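Local coordinates for protein inositol monophosphatase (Zymomonas mobilis, PDB 4N81) that is probably a magnesium-dependent phosphatase of the inositol monophosphatase superfamily, thought to hydrolyse phosphate monoesters such as inositol monophosphate, at residues I23-F27 with K45-A50; T144-L150 with G245-L249. One frame throughout, in Å; residues are numbered along the deposited sequence.

Interaction 1 of 2, residues I23-F27 with K45-A50; sequences IIRPF and KADRGA
With its CG placed opposite the carbonyl carbon (chi1 -66°), Phe-27 swings its ring against the start of helix 42-61, where Lys-45 and Ala-46 meet it; at Ile-23 a similar chi1 of -72° sends CG1 beside the backbone N and leaves CG2 facing Gly-49 and Ala-50. The Lys-45 chain crosses the ring at about a right angle, and its CB stands over the face, 4.1 Å from the ring centroid, in a CH-pi contact. Ala-46 lies on the same face toward the CD1 rim, its CB 3.7 Å from Phe-27 CD1. One helical turn on, the lack of a side chain at Gly-49 lets Ile-23 close directly on the backbone: Ile-23 CG2 lies 3.6 Å from Ala-50 N, and Ile-23 CD1 lies 3.6 Å from Gly-49 O. Ile-24 adds its CG1, 4.0 Å from Ala-50 CB. No hydrogen bond links the two segments. Ile-24 and Ala-46 touch Ile-88, a predicted magnesium ligand, and Phe-94 touches both Ile-24 and Phe-27. The end of helix 7-24 and its 3-10 turn thus pack on small residues of helix 42-61, beside the predicted metal site of an inositol monophosphatase fold.

Interaction 2 of 2, residues T144-L150 with G245-L249; sequences TRSCPAL and GDHHL
Thr-144 and Gly-245 meet through a hydroxyl: Thr-144 OG1 donates to Gly-245 O at 2.7 Å, in the carbonyl plane and on a lone pair. The same hydroxyl also has a weak hydrogen bond with Ala-221 O. Next along, the carboxylate of Asp-246 serves both segments. Its OD2 accepts from Cys-147 N at 2.9 Å through the anti lone pair, in a fairly straight bond of 160°. Its OD1 takes His-248 N at 3.0 Å, from 35° out of the carboxylate plane, so two backbone N-H groups fix the rotation of the acid. Asp-246 CG lies opposite its own backbone N (chi1 -171°), which carries the group across to the other loop. Leu-249 N is satisfied by Asp-246 O at 3.0 Å. Arg-145 turns elsewhere, to a salt bridge with Asp-199. Beyond the polar groups, Leu-249 supplies the apolar part: its CD2 touches Cys-147 SG at 3.6 Å, and Leu-150 CD2 comes within 4.1 Å of Leu-249 CG. Pro-148 and Arg-145 pack on Ile-34 and Leu-32 of the second subunit. The OD1 bond makes an Asx turn between strand 241-244 and helix 250-257, and the same aspartate ties it to the loop entering strand 154-157.

How the interactions relate
The two contacts share no element and lie on opposite sides of the chain's centre, their nearest atoms about 25 Å apart. Both are partly buried. Interaction 1 joins a helix end and its 3-10 turn to a second helix without any hydrogen bond, by apolar packing and a CH-pi contact, with its buried side turned to the predicted magnesium site. Interaction 2 joins the loop leading into strand 154-157 to the loop following strand 241-244, two strands of one sheet with strand 200-203 between them; there a threonine hydroxyl and an aspartate meet backbone groups, and a small leucine-cysteine cluster supplies the apolar part. It lies away from the annotated sites and borders the second subunit, which does not touch interaction 1.

Interaction 1 of 2, residues I23-F27 with K45-A50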
ATOM      1  N   ILE A  23      11.197  -5.334  18.319  1.00 18.95           N
ATOM      2  CA  ILE A  23      12.237  -6.100  17.615  1.00 19.06           C
ATOM      3  C   ILE A  23      12.272  -5.840  16.098  1.00 18.87           C
ATOM      4  O   ILE A  23      13.339  -5.743  15.485  1.00 17.96           O
ATOM      5  CB  ILE A  23      12.019  -7.583  17.883  1.00 23.95           C
ATOM      6  CG1 ILE A  23      12.414  -7.885  19.324  1.00 25.18           C
ATOM      7  CG2 ILE A  23      12.776  -8.450  16.874  1.00 23.83           C
ATOM      8  CD1 ILE A  23      11.782  -9.167  19.863  1.00 26.73           C
ATOM      9  N   ILE A  24      11.085  -5.735  15.508  1.00 16.78           N
ATOM     10  CA  ILE A  24      10.914  -5.607  14.050  1.00 15.70           C
ATOM     11  C   ILE A  24      11.290  -4.219  13.527  1.00 15.36           C
ATOM     12  O   ILE A  24      11.941  -4.097  12.497  1.00 15.08           O
ATOM     13  CB  ILE A  24       9.443  -5.897  13.655  1.00 17.36           C
ATOM     14  CG1 ILE A  24       9.100  -7.383  13.907  1.00 17.95           C
ATOM     15  CG2 ILE A  24       9.165  -5.480  12.178  1.00 16.54           C
ATOM     16  CD1 ILE A  24       7.520  -7.698  13.852  1.00 18.04           C
ATOM     17  N   ARG A  25      10.949  -3.180  14.278  1.00 15.57           N
ATOM     18  CA  ARG A  25      11.109  -1.802  13.770  1.00 18.56           C
ATOM     19  C   ARG A  25      12.519  -1.452  13.234  1.00 18.64           C
ATOM     20  O   ARG A  25      12.642  -0.911  12.130  1.00 16.07           O
ATOM     21  CB  ARG A  25      10.681  -0.807  14.858  1.00 20.19           C
ATOM     22  CG  ARG A  25      10.594   0.653  14.446  1.00 23.71           C
ATOM     23  CD  ARG A  25      10.095   1.533  15.650  1.00 21.51           C
ATOM     24  NE  ARG A  25       8.699   1.228  15.997  1.00 23.38           N
ATOM     25  CZ  ARG A  25       8.327   0.599  17.118  1.00 27.83           C
ATOM     26  NH1 ARG A  25       7.015   0.360  17.367  1.00 19.42           N
ATOM     27  NH2 ARG A  25       9.255   0.224  17.993  1.00 30.40           N
ATOM     28  N   PRO A  26      13.591  -1.801  13.975  1.00 16.66           N
ATOM     29  CA  PRO A  26      14.927  -1.422  13.505  1.00 18.07           C
ATOM     30  C   PRO A  26      15.244  -2.003  12.111  1.00 20.04           C
ATOM     31  O   PRO A  26      16.199  -1.529  11.485  1.00 19.00           O
ATOM     32  CB  PRO A  26      15.871  -2.022  14.565  1.00 22.51           C
ATOM     33  CG  PRO A  26      15.039  -2.120  15.786  1.00 25.96           C
ATOM     34  CD  PRO A  26      13.634  -2.390  15.328  1.00 17.60           C
ATOM     35  N   PHE A  27      14.613  -3.121  11.727  1.00 17.18           N
ATOM     36  CA  PHE A  27      14.925  -3.770  10.442  1.00 15.75           C
ATOM     37  C   PHE A  27      14.159  -3.177   9.268  1.00 17.28           C
ATOM     38  O   PHE A  27      14.452  -3.490   8.143  1.00 15.59           O
ATOM     39  CB  PHE A  27      14.624  -5.264  10.502  1.00 15.67           C
ATOM     40  CG  PHE A  27      15.521  -6.003  11.466  1.00 18.55           C
ATOM     41  CD1 PHE A  27      15.063  -6.372  12.732  1.00 17.31           C
ATOM     42  CD2 PHE A  27      16.836  -6.255  11.126  1.00 20.56           C
ATOM     43  CE1 PHE A  27      15.891  -7.030  13.620  1.00 21.85           C
ATOM     44  CE2 PHE A  27      17.688  -6.921  12.021  1.00 21.93           C
ATOM     45  CZ  PHE A  27      17.198  -7.309  13.269  1.00 23.71           C
ATOM     46  N   LYS A  45      15.597 -11.890   9.876  1.00 21.46           N
ATOM     47  CA  LYS A  45      16.070 -11.604  11.224  1.00 24.65           C
ATOM     48  C   LYS A  45      14.947 -11.081  12.122  1.00 21.25           C
ATOM     49  O   LYS A  45      14.819 -11.501  13.271  1.00 20.56           O
ATOM     50  CB  LYS A  45      17.178 -10.528  11.211  1.00 30.71           C
ATOM     51  CG  LYS A  45      18.487 -10.929  10.557  1.00 33.79           C
ATOM     52  CD  LYS A  45      19.610  -9.983  10.973  1.00 35.58           C
ATOM     53  CE  LYS A  45      20.932 -10.308  10.240  1.00 44.23           C
ATOM     54  NZ  LYS A  45      20.721 -10.004   8.768  1.00 46.72           N
ATOM     55  N   ALA A  46      14.104 -10.208  11.560  1.00 19.16           N
ATOM     56  CA  ALA A  46      13.030  -9.570  12.301  1.00 19.56           C
ATOM     57  C   ALA A  46      11.989 -10.610  12.707  1.00 19.83           C
ATOM     58  O   ALA A  46      11.556 -10.659  13.846  1.00 18.82           O
ATOM     59  CB  ALA A  46      12.357  -8.489  11.408  1.00 15.60           C
ATOM     60  N   ASP A  47      11.595 -11.436  11.741  1.00 17.07           N
ATOM     61  CA  ASP A  47      10.586 -12.469  11.975  1.00 17.42           C
ATOM     62  C   ASP A  47      11.067 -13.461  13.011  1.00 20.52           C
ATOM     63  O   ASP A  47      10.347 -13.768  13.987  1.00 22.36           O
ATOM     64  CB  ASP A  47      10.263 -13.179  10.635  1.00 18.46           C
ATOM     65  CG  ASP A  47       9.500 -14.470  10.837  1.00 31.49           C
ATOM     66  OD1 ASP A  47      10.080 -15.557  10.605  1.00 44.82           O
ATOM     67  OD2 ASP A  47       8.358 -14.409  11.299  1.00 26.34           O
ATOM     68  N   ARG A  48      12.296 -13.945  12.862  1.00 22.01           N
ATOM     69  CA  ARG A  48      12.789 -14.913  13.838  1.00 24.25           C
ATOM     70  C   ARG A  48      12.953 -14.314  15.220  1.00 23.64           C
ATOM     71  O   ARG A  48      12.627 -14.961  16.235  1.00 24.51           O
ATOM     72  CB  ARG A  48      14.168 -15.491  13.445  1.00 33.16           C
ATOM     73  CG  ARG A  48      14.270 -16.290  12.127  1.00 38.88           C
ATOM     74  CD  ARG A  48      15.689 -16.937  11.966  1.00 69.74           C
ATOM     75  NE  ARG A  48      16.142 -17.647  13.173  1.00 74.69           N
ATOM     76  CZ  ARG A  48      17.409 -18.000  13.426  1.00 78.60           C
ATOM     77  NH1 ARG A  48      18.370 -17.705  12.556  1.00 80.65           N
ATOM     78  NH2 ARG A  48      17.724 -18.642  14.553  1.00 77.41           N
ATOM     79  N   GLY A  49      13.498 -13.102  15.302  1.00 22.38           N
ATOM     80  CA  GLY A  49      13.715 -12.565  16.643  1.00 23.19           C
ATOM     81  C   GLY A  49      12.374 -12.266  17.338  1.00 21.02           C
ATOM     82  O   GLY A  49      12.218 -12.509  18.566  1.00 22.50           O
ATOM     83  N   ALA A  50      11.393 -11.790  16.563  1.00 21.39           N
ATOM     84  CA  ALA A  50      10.082 -11.491  17.174  1.00 22.62           C
ATOM     85  C   ALA A  50       9.369 -12.770  17.606  1.00 24.55           C
ATOM     86  O   ALA A  50       8.796 -12.852  18.699  1.00 22.76           O
ATOM     87  CB  ALA A  50       9.195 -10.694  16.196  1.00 17.76           C
TER

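Interaction 2 of 2, residues T144-L150 with G245-L249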
ATOM      1  N   THR A 144     -17.637  -1.302  10.598  1.00 10.92           N
ATOM      2  CA  THR A 144     -17.675  -1.467   9.146  1.00 10.39           C
ATOM      3  C   THR A 144     -18.814  -0.584   8.597  1.00 17.24           C
ATOM      4  O   THR A 144     -19.644  -0.067   9.382  1.00 13.94           O
ATOM      5  CB  THR A 144     -17.954  -2.876   8.750  1.00 10.12           C
ATOM      6  OG1 THR A 144     -19.244  -3.282   9.263  1.00 11.56           O
ATOM      7  CG2 THR A 144     -16.812  -3.839   9.283  1.00  9.88           C
ATOM      8  N   ARG A 145     -18.747  -0.281   7.299  1.00 13.76           N
ATOM      9  CA  ARG A 145     -19.840   0.448   6.651  1.00 13.54           C
ATOM     10  C   ARG A 145     -20.746  -0.453   5.881  1.00 11.84           C
ATOM     11  O   ARG A 145     -20.385  -1.604   5.533  1.00 10.43           O
ATOM     12  CB  ARG A 145     -19.305   1.514   5.706  1.00 13.18           C
ATOM     13  CG  ARG A 145     -18.601   0.923   4.429  1.00 10.38           C
ATOM     14  CD  ARG A 145     -18.033   2.109   3.590  1.00 11.53           C
ATOM     15  NE  ARG A 145     -17.352   1.593   2.394  1.00 12.75           N
ATOM     16  CZ  ARG A 145     -16.355   2.238   1.784  1.00 14.99           C
ATOM     17  NH1 ARG A 145     -16.015   3.465   2.189  1.00 13.24           N
ATOM     18  NH2 ARG A 145     -15.773   1.676   0.721  1.00 12.39           N
ATOM     19  N   SER A 146     -21.959   0.045   5.635  1.00 11.74           N
ATOM     20  CA  SER A 146     -22.889  -0.703   4.807  1.00 11.55           C
ATOM     21  C   SER A 146     -22.611  -0.401   3.327  1.00 11.45           C
ATOM     22  O   SER A 146     -21.936   0.569   2.995  1.00 12.93           O
ATOM     23  CB  SER A 146     -24.340  -0.346   5.115  1.00 12.33           C
ATOM     24  OG  SER A 146     -24.495   1.037   4.865  1.00 16.08           O
ATOM     25  N   CYS A 147     -23.161  -1.228   2.437  1.00 12.27           N
ATOM     26  CA  CYS A 147     -22.887  -1.068   1.010  1.00 11.50           C
ATOM     27  C   CYS A 147     -24.075  -1.653   0.220  1.00 11.98           C
ATOM     28  O   CYS A 147     -24.510  -2.768   0.491  1.00 16.63           O
ATOM     29  CB  CYS A 147     -21.608  -1.847   0.653  1.00 12.67           C
ATOM     30  SG  CYS A 147     -21.170  -1.567  -1.109  1.00 15.91           S
ATOM     31  N   PRO A 148     -24.724  -0.828  -0.584  1.00 14.15           N
ATOM     32  CA  PRO A 148     -25.967  -1.265  -1.253  1.00 18.29           C
ATOM     33  C   PRO A 148     -25.855  -2.470  -2.208  1.00 20.00           C
ATOM     34  O   PRO A 148     -26.796  -3.244  -2.324  1.00 18.84           O
ATOM     35  CB  PRO A 148     -26.455   0.008  -1.948  1.00 18.86           C
ATOM     36  CG  PRO A 148     -25.219   0.757  -2.285  1.00 18.72           C
ATOM     37  CD  PRO A 148     -24.285   0.490  -1.061  1.00 15.52           C
ATOM     38  N   ALA A 149     -24.719  -2.593  -2.909  1.00 15.29           N
ATOM     39  CA  ALA A 149     -24.623  -3.535  -4.041  1.00 15.44           C
ATOM     40  C   ALA A 149     -23.159  -3.609  -4.458  1.00 16.42           C
ATOM     41  O   ALA A 149     -22.405  -2.665  -4.208  1.00 12.35           O
ATOM     42  CB  ALA A 149     -25.456  -3.028  -5.250  1.00 17.86           C
ATOM     43  N   LEU A 150     -22.786  -4.646  -5.216  1.00 14.95           N
ATOM     44  CA  LEU A 150     -21.398  -4.763  -5.687  1.00 13.58           C
ATOM     45  C   LEU A 150     -20.935  -3.613  -6.524  1.00 16.11           C
ATOM     46  O   LEU A 150     -19.790  -3.210  -6.423  1.00 14.08           O
ATOM     47  CB  LEU A 150     -21.246  -6.008  -6.555  1.00 14.65           C
ATOM     48  CG  LEU A 150     -21.446  -7.315  -5.821  1.00 16.72           C
ATOM     49  CD1 LEU A 150     -21.163  -8.496  -6.840  1.00 12.29           C
ATOM     50  CD2 LEU A 150     -20.475  -7.385  -4.628  1.00 15.72           C
ATOM     51  N   GLY A 245     -17.838  -5.920   4.755  1.00  9.06           N
ATOM     52  CA  GLY A 245     -18.218  -4.997   5.841  1.00  9.33           C
ATOM     53  C   GLY A 245     -19.720  -5.105   6.099  1.00 12.06           C
ATOM     54  O   GLY A 245     -20.206  -4.794   7.192  1.00 12.43           O
ATOM     55  N   ASP A 246     -20.450  -5.582   5.096  1.00  9.89           N
ATOM     56  CA  ASP A 246     -21.898  -5.635   5.143  1.00 12.58           C
ATOM     57  C   ASP A 246     -22.363  -7.063   4.878  1.00 12.30           C
ATOM     58  O   ASP A 246     -22.075  -7.625   3.831  1.00 11.98           O
ATOM     59  CB  ASP A 246     -22.475  -4.631   4.098  1.00 10.61           C
ATOM     60  CG  ASP A 246     -24.005  -4.442   4.232  1.00 14.35           C
ATOM     61  OD1 ASP A 246     -24.698  -5.357   4.668  1.00 12.48           O
ATOM     62  OD2 ASP A 246     -24.510  -3.365   3.870  1.00 15.10           O
ATOM     63  N   HIS A 247     -23.101  -7.636   5.804  1.00 11.41           N
ATOM     64  CA  HIS A 247     -23.536  -9.057   5.656  1.00 15.50           C
ATOM     65  C   HIS A 247     -24.415  -9.276   4.397  1.00 15.41           C
ATOM     66  O   HIS A 247     -24.427 -10.352   3.747  1.00 15.89           O
ATOM     67  CB  HIS A 247     -24.347  -9.511   6.878  1.00 15.59           C
ATOM     68  CG  HIS A 247     -23.581  -9.593   8.169  1.00 24.69           C
ATOM     69  ND1 HIS A 247     -22.515  -8.773   8.485  1.00 23.49           N
ATOM     70  CD2 HIS A 247     -23.771 -10.386   9.251  1.00 25.58           C
ATOM     71  CE1 HIS A 247     -22.082  -9.061   9.702  1.00 23.30           C
ATOM     72  NE2 HIS A 247     -22.830 -10.036  10.186  1.00 32.28           N
ATOM     73  N   HIS A 248     -25.088  -8.206   4.003  1.00 12.46           N
ATOM     74  CA  HIS A 248     -25.949  -8.229   2.817  1.00 17.60           C
ATOM     75  C   HIS A 248     -25.153  -8.509   1.503  1.00 17.55           C
ATOM     76  O   HIS A 248     -25.728  -8.939   0.494  1.00 16.79           O
ATOM     77  CB  HIS A 248     -26.682  -6.876   2.717  1.00 22.01           C
ATOM     78  CG  HIS A 248     -27.571  -6.731   1.512  1.00 22.94           C
ATOM     79  ND1 HIS A 248     -28.814  -7.322   1.421  1.00 27.13           N
ATOM     80  CD2 HIS A 248     -27.417  -6.002   0.380  1.00 22.91           C
ATOM     81  CE1 HIS A 248     -29.380  -6.985   0.277  1.00 27.50           C
ATOM     82  NE2 HIS A 248     -28.544  -6.193  -0.379  1.00 26.79           N
ATOM     83  N   LEU A 249     -23.859  -8.216   1.491  1.00 13.03           N
ATOM     84  CA  LEU A 249     -23.071  -8.364   0.277  1.00 10.89           C
ATOM     85  C   LEU A 249     -22.430  -9.731   0.141  1.00 12.08           C
ATOM     86  O   LEU A 249     -21.861 -10.030  -0.924  1.00 13.25           O
ATOM     87  CB  LEU A 249     -21.958  -7.275   0.195  1.00 16.27           C
ATOM     88  CG  LEU A 249     -22.121  -6.309  -0.983  1.00 30.45           C
ATOM     89  CD1 LEU A 249     -23.547  -5.842  -1.142  1.00 32.55           C
ATOM     90  CD2 LEU A 249     -21.183  -5.126  -0.830  1.00 32.20           C
TER